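PDB 4GN5: OBody AM3L15 from Pyrobaculum aerophilum, which is an engineered OB-fold binding protein that probably recognises a protein partner in place of the nucleic acid bound by natural relatives. Local coordinates for residues A48-Y53 / T92-F97. Sequence-based numbering, arbitrary orientation. Where two conformers were deposited one is given.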
loop_
_atom_site.group_PDB
_atom_site.type_symbol
_atom_site.label_atom_id
_atom_site.label_comp_id
_atom_site.label_asym_id
_atom_site.label_seq_id
_atom_site.Cartn_x
_atom_site.Cartn_y
_atom_site.Cartn_z
ATOM N N ALA A 48 -6.260 1.833 19.061
ATOM C CA ALA A 48 -5.432 2.196 17.870
ATOM C C ALA A 48 -5.019 0.965 17.099
ATOM O O ALA A 48 -4.917 -0.092 17.680
ATOM C CB ALA A 48 -4.166 2.898 18.318
ATOM N N ALA A 49 -4.730 1.151 15.809
ATOM C CA ALA A 49 -4.183 0.121 14.941
ATOM C C ALA A 49 -3.036 0.825 14.249
ATOM O O ALA A 49 -3.240 1.397 13.194
ATOM C CB ALA A 49 -5.262 -0.308 13.913
ATOM N N VAL A 50 -1.838 0.793 14.849
ATOM C CA VAL A 50 -0.708 1.606 14.382
ATOM C C VAL A 50 -0.084 0.943 13.151
ATOM O O VAL A 50 0.183 -0.274 13.155
ATOM C CB VAL A 50 0.292 1.817 15.503
ATOM C CG1 VAL A 50 0.924 0.500 15.936
ATOM C CG2 VAL A 50 1.339 2.817 15.084
ATOM N N PRO A 51 0.176 1.727 12.090
ATOM C CA PRO A 51 0.604 1.046 10.869
ATOM C C PRO A 51 2.107 0.904 10.767
ATOM O O PRO A 51 2.855 1.877 10.991
ATOM C CB PRO A 51 0.062 1.939 9.767
ATOM C CG PRO A 51 0.151 3.413 10.389
ATOM C CD PRO A 51 -0.260 3.123 11.857
ATOM N N VAL A 52 2.545 -0.301 10.442
ATOM C CA VAL A 52 3.955 -0.628 10.360
ATOM C C VAL A 52 4.172 -0.788 8.855
ATOM O O VAL A 52 3.617 -1.726 8.250
ATOM C CB VAL A 52 4.222 -1.970 11.067
ATOM C CG1 VAL A 52 5.651 -2.516 10.831
ATOM C CG2 VAL A 52 3.913 -1.905 12.567
ATOM N N TYR A 53 4.937 0.127 8.255
ATOM C CA TYR A 53 5.206 0.101 6.809
ATOM C C TYR A 53 6.477 -0.649 6.422
ATOM O O TYR A 53 7.540 -0.322 6.903
ATOM C CB TYR A 53 5.348 1.534 6.257
ATOM C CG TYR A 53 4.017 2.259 6.037
ATOM C CD1 TYR A 53 3.243 2.710 7.120
ATOM C CD2 TYR A 53 3.580 2.560 4.721
ATOM C CE1 TYR A 53 2.005 3.414 6.884
ATOM C CE2 TYR A 53 2.362 3.275 4.503
ATOM C CZ TYR A 53 1.613 3.692 5.590
ATOM O OH TYR A 53 0.435 4.357 5.342
ATOM N N THR A 92 -2.265 9.050 8.420
ATOM C CA THR A 92 -2.065 8.171 9.556
ATOM C C THR A 92 -1.497 8.859 10.835
ATOM O O THR A 92 -1.639 8.317 11.969
ATOM C CB THR A 92 -1.245 6.946 9.215
ATOM O OG1 THR A 92 0.085 7.342 8.876
ATOM C CG2 THR A 92 -1.927 6.061 8.050
ATOM N N GLY A 93 -0.829 10.011 10.670
ATOM C CA GLY A 93 -0.215 10.717 11.825
ATOM C C GLY A 93 1.171 10.148 12.214
ATOM O O GLY A 93 2.152 10.895 12.482
ATOM N N VAL A 94 1.264 8.828 12.206
ATOM C CA VAL A 94 2.490 8.130 12.451
ATOM C C VAL A 94 2.631 6.969 11.461
ATOM O O VAL A 94 1.600 6.452 10.908
ATOM C CB VAL A 94 2.589 7.623 13.949
ATOM C CG1 VAL A 94 2.742 8.811 14.977
ATOM C CG2 VAL A 94 1.356 6.726 14.360
ATOM N N GLU A 95 3.869 6.507 11.310
ATOM C CA GLU A 95 4.217 5.279 10.586
ATOM C C GLU A 95 5.359 4.678 11.398
ATOM O O GLU A 95 6.131 5.417 12.017
ATOM C CB GLU A 95 4.776 5.614 9.167
ATOM C CG GLU A 95 3.797 6.511 8.343
ATOM C CD GLU A 95 4.287 6.819 6.919
ATOM O OE1 GLU A 95 3.461 7.161 6.069
ATOM O OE2 GLU A 95 5.498 6.777 6.674
ATOM N N ILE A 96 5.468 3.350 11.403
ATOM C CA ILE A 96 6.589 2.659 12.040
ATOM C C ILE A 96 7.299 1.914 10.915
ATOM O O ILE A 96 6.667 1.129 10.182
ATOM C CB ILE A 96 6.158 1.680 13.197
ATOM C CG1 ILE A 96 5.625 2.469 14.415
ATOM C CG2 ILE A 96 7.358 0.796 13.582
ATOM C CD1 ILE A 96 4.873 1.672 15.491
ATOM N N PHE A 97 8.590 2.202 10.762
ATOM C CA PHE A 97 9.454 1.419 9.901
ATOM C C PHE A 97 10.234 0.363 10.694
ATOM O O PHE A 97 11.129 0.697 11.493
ATOM C CB PHE A 97 10.351 2.350 9.010
ATOM C CG PHE A 97 9.579 3.058 7.945
ATOM C CD1 PHE A 97 9.412 2.480 6.674
ATOM C CD2 PHE A 97 8.945 4.265 8.198
ATOM C CE1 PHE A 97 8.693 3.082 5.709
ATOM C CE2 PHE A 97 8.204 4.901 7.211
ATOM C CZ PHE A 97 8.074 4.326 5.949
HETATM O O HOH W 1 0.728 6.870 6.244
#
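Ile96 lends both its backbone N-H and its carbonyl to the neighbouring strand. Its N donates to Pro51 O at 3.0 Å, fairly straight (150° at the hydrogen) and in the carbonyl plane. Its O accepts from Tyr53 N at 2.8 Å, nearly along the C=O axis. The two N-H...O bonds engage Pro51 and Tyr53 and so bracket Val52, as in a parallel bridge; Val52 CA adds a CA-H...O contact to Ile96 O at 3.2 Å. A single bridge, Val52 with Ile96, thus joins strand 50-55 to strand 95-98, the parallel junction that closes an OB barrel.

A water links three side chains: it hydrogen-bonds Tyr53 OH at 2.7 Å and donates to Thr92 OG1 and Glu95 OE1. Thr92 OG1, held between its own backbone N and carbonyl carbon, donates to Val94 O at 2.7 Å from above that carbonyl plane. Glu95 lies obliquely against the Tyr53 ring, its carboxylate tilted 28° from it, with OE1 3.9 Å above the plane near the rim. OE1 also forms a salt bridge to a basic side chain of another protein's chain, and basic side chains of that chain pack on Tyr53 and Phe97. Tyr53 CB sits over a face of the Phe97 ring, 4.1 Å from its centroid. An alanine in place of Tyr53 would probably leave the water and the Glu95 carboxylate less firmly placed, since the hydroxyl and the stacked ring would be gone.

Beyond the bridge, Val50 CG2 packs crosswise on Ile96 CD1 at 3.7 Å and also touches Val94 CG2, while Pro51 CG lies against Thr92 CB. Backbone bonds therefore set the strand pairing, whereas the water and ring stacking probably orient the Glu95 carboxylate that meets the partner protein.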